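Local coordinates for protein Rho guanyl nucleotide exchange factor (Rom2), putative (Aspergillus fumigatus Af293, PDB 5O51) that probably acts, as a whole protein, as a guanyl-nucleotide exchange factor for Rho-type GTPases, this part being its beta-propeller CNH domain, at residues Gln67-Leu78 against Phe116-Val127. Numbering follows the deposited sequence.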
# COMPACT_ATOMS: atom_id res chain seq x y z
N GLN A 67 -0.38 1.04 -9.61
CA GLN A 67 -0.63 1.68 -8.31
C GLN A 67 -1.40 2.98 -8.52
O GLN A 67 -1.26 3.69 -9.54
CB GLN A 67 0.71 1.79 -7.53
CG GLN A 67 0.55 2.03 -6.05
CD GLN A 67 1.78 2.56 -5.34
OE1 GLN A 67 2.96 2.19 -5.63
NE2 GLN A 67 1.52 3.44 -4.35
N ILE A 68 -2.30 3.26 -7.60
CA ILE A 68 -3.21 4.38 -7.66
C ILE A 68 -3.52 4.92 -6.25
O ILE A 68 -3.65 4.13 -5.29
CB ILE A 68 -4.48 4.01 -8.43
CG1 ILE A 68 -5.21 5.24 -8.92
CG2 ILE A 68 -5.44 3.10 -7.63
CD1 ILE A 68 -6.22 4.89 -10.03
N ASP A 69 -3.62 6.22 -6.12
CA ASP A 69 -3.93 6.91 -4.85
C ASP A 69 -4.48 8.31 -5.15
O ASP A 69 -4.67 8.68 -6.35
CB ASP A 69 -2.67 7.02 -4.01
CG ASP A 69 -2.95 6.99 -2.47
OD1 ASP A 69 -4.09 7.26 -2.00
OD2 ASP A 69 -1.98 6.71 -1.76
N THR A 70 -4.78 9.06 -4.08
CA THR A 70 -5.28 10.46 -4.15
C THR A 70 -4.54 11.38 -3.19
O THR A 70 -3.96 10.89 -2.26
CB THR A 70 -6.75 10.61 -3.69
OG1 THR A 70 -6.93 9.93 -2.43
CG2 THR A 70 -7.74 10.08 -4.73
N LEU A 71 -4.56 12.70 -3.46
CA LEU A 71 -4.34 13.80 -2.46
C LEU A 71 -5.62 14.57 -2.40
O LEU A 71 -5.85 15.45 -3.23
CB LEU A 71 -3.28 14.79 -2.92
CG LEU A 71 -1.82 14.54 -2.57
CD1 LEU A 71 -1.42 13.29 -3.28
CD2 LEU A 71 -0.91 15.72 -2.99
N GLU A 72 -6.50 14.27 -1.47
CA GLU A 72 -7.88 14.75 -1.55
C GLU A 72 -7.95 16.27 -1.30
O GLU A 72 -8.82 16.97 -1.86
CB GLU A 72 -8.79 13.93 -0.58
CG GLU A 72 -10.30 13.99 -0.87
CD GLU A 72 -10.88 12.73 -1.56
OE1 GLU A 72 -10.42 12.39 -2.66
OE2 GLU A 72 -11.85 12.12 -1.04
N GLU A 73 -6.98 16.77 -0.54
CA GLU A 73 -6.88 18.18 -0.17
C GLU A 73 -6.62 19.06 -1.39
O GLU A 73 -7.11 20.21 -1.42
CB GLU A 73 -5.80 18.38 0.92
CG GLU A 73 -5.52 19.82 1.34
CD GLU A 73 -6.67 20.48 2.08
OE1 GLU A 73 -7.04 19.99 3.17
OE2 GLU A 73 -7.20 21.50 1.58
N TYR A 74 -5.84 18.51 -2.34
CA TYR A 74 -5.45 19.15 -3.61
C TYR A 74 -6.23 18.64 -4.83
O TYR A 74 -5.89 18.95 -5.97
CB TYR A 74 -3.97 18.93 -3.84
CG TYR A 74 -3.21 19.69 -2.83
CD1 TYR A 74 -2.96 19.17 -1.58
CD2 TYR A 74 -2.82 21.00 -3.09
CE1 TYR A 74 -2.29 19.92 -0.62
CE2 TYR A 74 -2.15 21.76 -2.15
CZ TYR A 74 -1.88 21.21 -0.91
OH TYR A 74 -1.20 21.95 0.02
N GLN A 75 -7.25 17.83 -4.58
CA GLN A 75 -8.07 17.25 -5.63
C GLN A 75 -7.21 16.65 -6.78
O GLN A 75 -7.48 16.90 -7.95
CB GLN A 75 -9.07 18.30 -6.11
CG GLN A 75 -10.12 18.71 -5.03
CD GLN A 75 -11.08 17.55 -4.72
OE1 GLN A 75 -12.02 17.25 -5.49
NE2 GLN A 75 -10.80 16.85 -3.62
N LEU A 76 -6.20 15.86 -6.40
CA LEU A 76 -5.33 15.14 -7.36
C LEU A 76 -5.50 13.62 -7.27
O LEU A 76 -5.48 13.01 -6.15
CB LEU A 76 -3.85 15.50 -7.17
CG LEU A 76 -3.45 16.94 -7.43
CD1 LEU A 76 -1.95 17.12 -7.22
CD2 LEU A 76 -3.85 17.42 -8.80
N LEU A 77 -5.68 13.02 -8.44
CA LEU A 77 -5.53 11.60 -8.63
C LEU A 77 -4.08 11.26 -9.05
O LEU A 77 -3.59 11.76 -10.03
CB LEU A 77 -6.55 11.09 -9.64
CG LEU A 77 -6.56 9.59 -9.89
CD1 LEU A 77 -7.18 8.83 -8.73
CD2 LEU A 77 -7.33 9.33 -11.20
N LEU A 78 -3.42 10.37 -8.30
CA LEU A 78 -2.05 9.89 -8.59
C LEU A 78 -2.05 8.46 -9.20
O LEU A 78 -2.67 7.49 -8.63
CB LEU A 78 -1.23 9.89 -7.32
CG LEU A 78 -1.20 11.20 -6.52
CD1 LEU A 78 -0.44 10.95 -5.22
CD2 LEU A 78 -0.52 12.29 -7.35
N PHE A 116 5.35 4.20 -5.39
CA PHE A 116 5.25 5.48 -4.73
C PHE A 116 4.49 5.47 -3.41
O PHE A 116 3.76 4.53 -3.12
CB PHE A 116 4.68 6.49 -5.69
CG PHE A 116 3.17 6.47 -5.85
CD1 PHE A 116 2.36 7.24 -5.02
CD2 PHE A 116 2.57 5.76 -6.89
CE1 PHE A 116 0.98 7.27 -5.19
CE2 PHE A 116 1.19 5.80 -7.08
CZ PHE A 116 0.39 6.59 -6.23
N LYS A 117 4.61 6.55 -2.65
CA LYS A 117 3.87 6.75 -1.42
C LYS A 117 3.56 8.24 -1.16
O LYS A 117 4.44 9.11 -1.22
CB LYS A 117 4.67 6.15 -0.29
CG LYS A 117 3.98 6.19 1.05
CD LYS A 117 2.99 5.07 1.16
CE LYS A 117 2.06 5.25 2.35
NZ LYS A 117 2.80 5.55 3.60
N ALA A 118 2.30 8.54 -0.89
CA ALA A 118 1.85 9.89 -0.57
C ALA A 118 1.43 9.90 0.86
O ALA A 118 0.48 9.18 1.23
CB ALA A 118 0.66 10.28 -1.41
N GLY A 119 2.10 10.73 1.67
CA GLY A 119 1.69 10.94 3.05
C GLY A 119 1.99 12.31 3.57
O GLY A 119 2.74 13.08 2.95
N ILE A 120 1.43 12.61 4.74
CA ILE A 120 1.81 13.81 5.48
C ILE A 120 3.21 13.57 6.06
O ILE A 120 3.48 12.54 6.68
CB ILE A 120 0.79 14.22 6.58
CG1 ILE A 120 -0.68 14.13 6.11
CG2 ILE A 120 1.11 15.64 7.07
CD1 ILE A 120 -1.45 12.93 6.65
N GLY A 121 4.09 14.52 5.84
CA GLY A 121 5.48 14.38 6.22
C GLY A 121 5.96 15.78 6.01
O GLY A 121 5.88 16.32 4.89
N LEU A 122 6.43 16.39 7.08
CA LEU A 122 6.49 17.83 7.16
C LEU A 122 7.90 18.34 6.82
O LEU A 122 8.87 17.55 6.90
CB LEU A 122 6.06 18.27 8.56
CG LEU A 122 4.62 17.93 9.00
CD1 LEU A 122 3.63 18.52 8.01
CD2 LEU A 122 4.35 16.45 9.25
N GLY A 123 8.04 19.61 6.41
CA GLY A 123 6.93 20.55 6.13
C GLY A 123 6.19 20.29 4.82
O GLY A 123 6.55 19.39 4.06
N ARG A 124 5.15 21.08 4.57
CA ARG A 124 4.13 20.75 3.54
C ARG A 124 3.64 19.30 3.71
O ARG A 124 3.77 18.72 4.80
CB ARG A 124 4.64 21.02 2.10
CG ARG A 124 4.73 22.51 1.75
CD ARG A 124 6.01 23.12 2.30
NE ARG A 124 7.17 22.37 1.80
CZ ARG A 124 8.25 22.02 2.51
NH1 ARG A 124 8.39 22.32 3.80
NH2 ARG A 124 9.22 21.34 1.90
N HIS A 125 3.01 18.73 2.68
CA HIS A 125 2.86 17.28 2.65
C HIS A 125 3.05 16.72 1.25
O HIS A 125 2.94 17.45 0.31
CB HIS A 125 1.59 16.83 3.36
CG HIS A 125 0.30 17.29 2.76
ND1 HIS A 125 -0.11 16.89 1.51
CD2 HIS A 125 -0.72 18.01 3.29
CE1 HIS A 125 -1.33 17.37 1.29
NE2 HIS A 125 -1.72 18.04 2.35
N LEU A 126 3.34 15.42 1.16
CA LEU A 126 4.32 14.92 0.17
C LEU A 126 3.95 13.69 -0.64
O LEU A 126 3.01 12.99 -0.31
CB LEU A 126 5.62 14.63 0.92
CG LEU A 126 6.29 15.82 1.60
CD1 LEU A 126 7.46 15.28 2.40
CD2 LEU A 126 6.77 16.88 0.62
N VAL A 127 4.69 13.48 -1.73
CA VAL A 127 4.61 12.31 -2.61
C VAL A 127 6.06 11.80 -2.88
O VAL A 127 6.86 12.57 -3.33
CB VAL A 127 3.96 12.68 -3.97
CG1 VAL A 127 3.85 11.49 -4.89
CG2 VAL A 127 2.58 13.28 -3.78
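Q67 NE2 donates to F116 O over 2.8 Å, a nearly straight bond that lies in the plane of the Q67 amide but meets the carbonyl from above its own plane. The same amide accepts from F116 N through OE1 at 3.1 Å, so both backbone polar groups of F116 are gripped by one side chain. Q67 reaches them with an extended chain, CG anti to the backbone N (chi1 -162°). Its amide lies almost parallel to the F116 ring, the planes 5° apart, with NE2 3.5 Å above the ring centre. With CG lodged between the backbone N and the carbonyl carbon, F116 turns its ring back toward strand 67-71 and meets D69 CB at the ring edge and L78 CB at CZ. Further along, L71 CD1 lies 4.0 Å from V127 CG2, and L78 CD1 packs on A118 CB and V127 CG2. Near the turns, H125 CE1 approaches the edge of the Y74 ring, 3.3 Å from Y74 CE1, with the two planes at 79°. The first two strands of one propeller blade, 65-71 and 76-81, with their turn, thus pack against 115-120 and 125-132 of the next, flanked by strands 22-28 at I68 and 180-186 at K117.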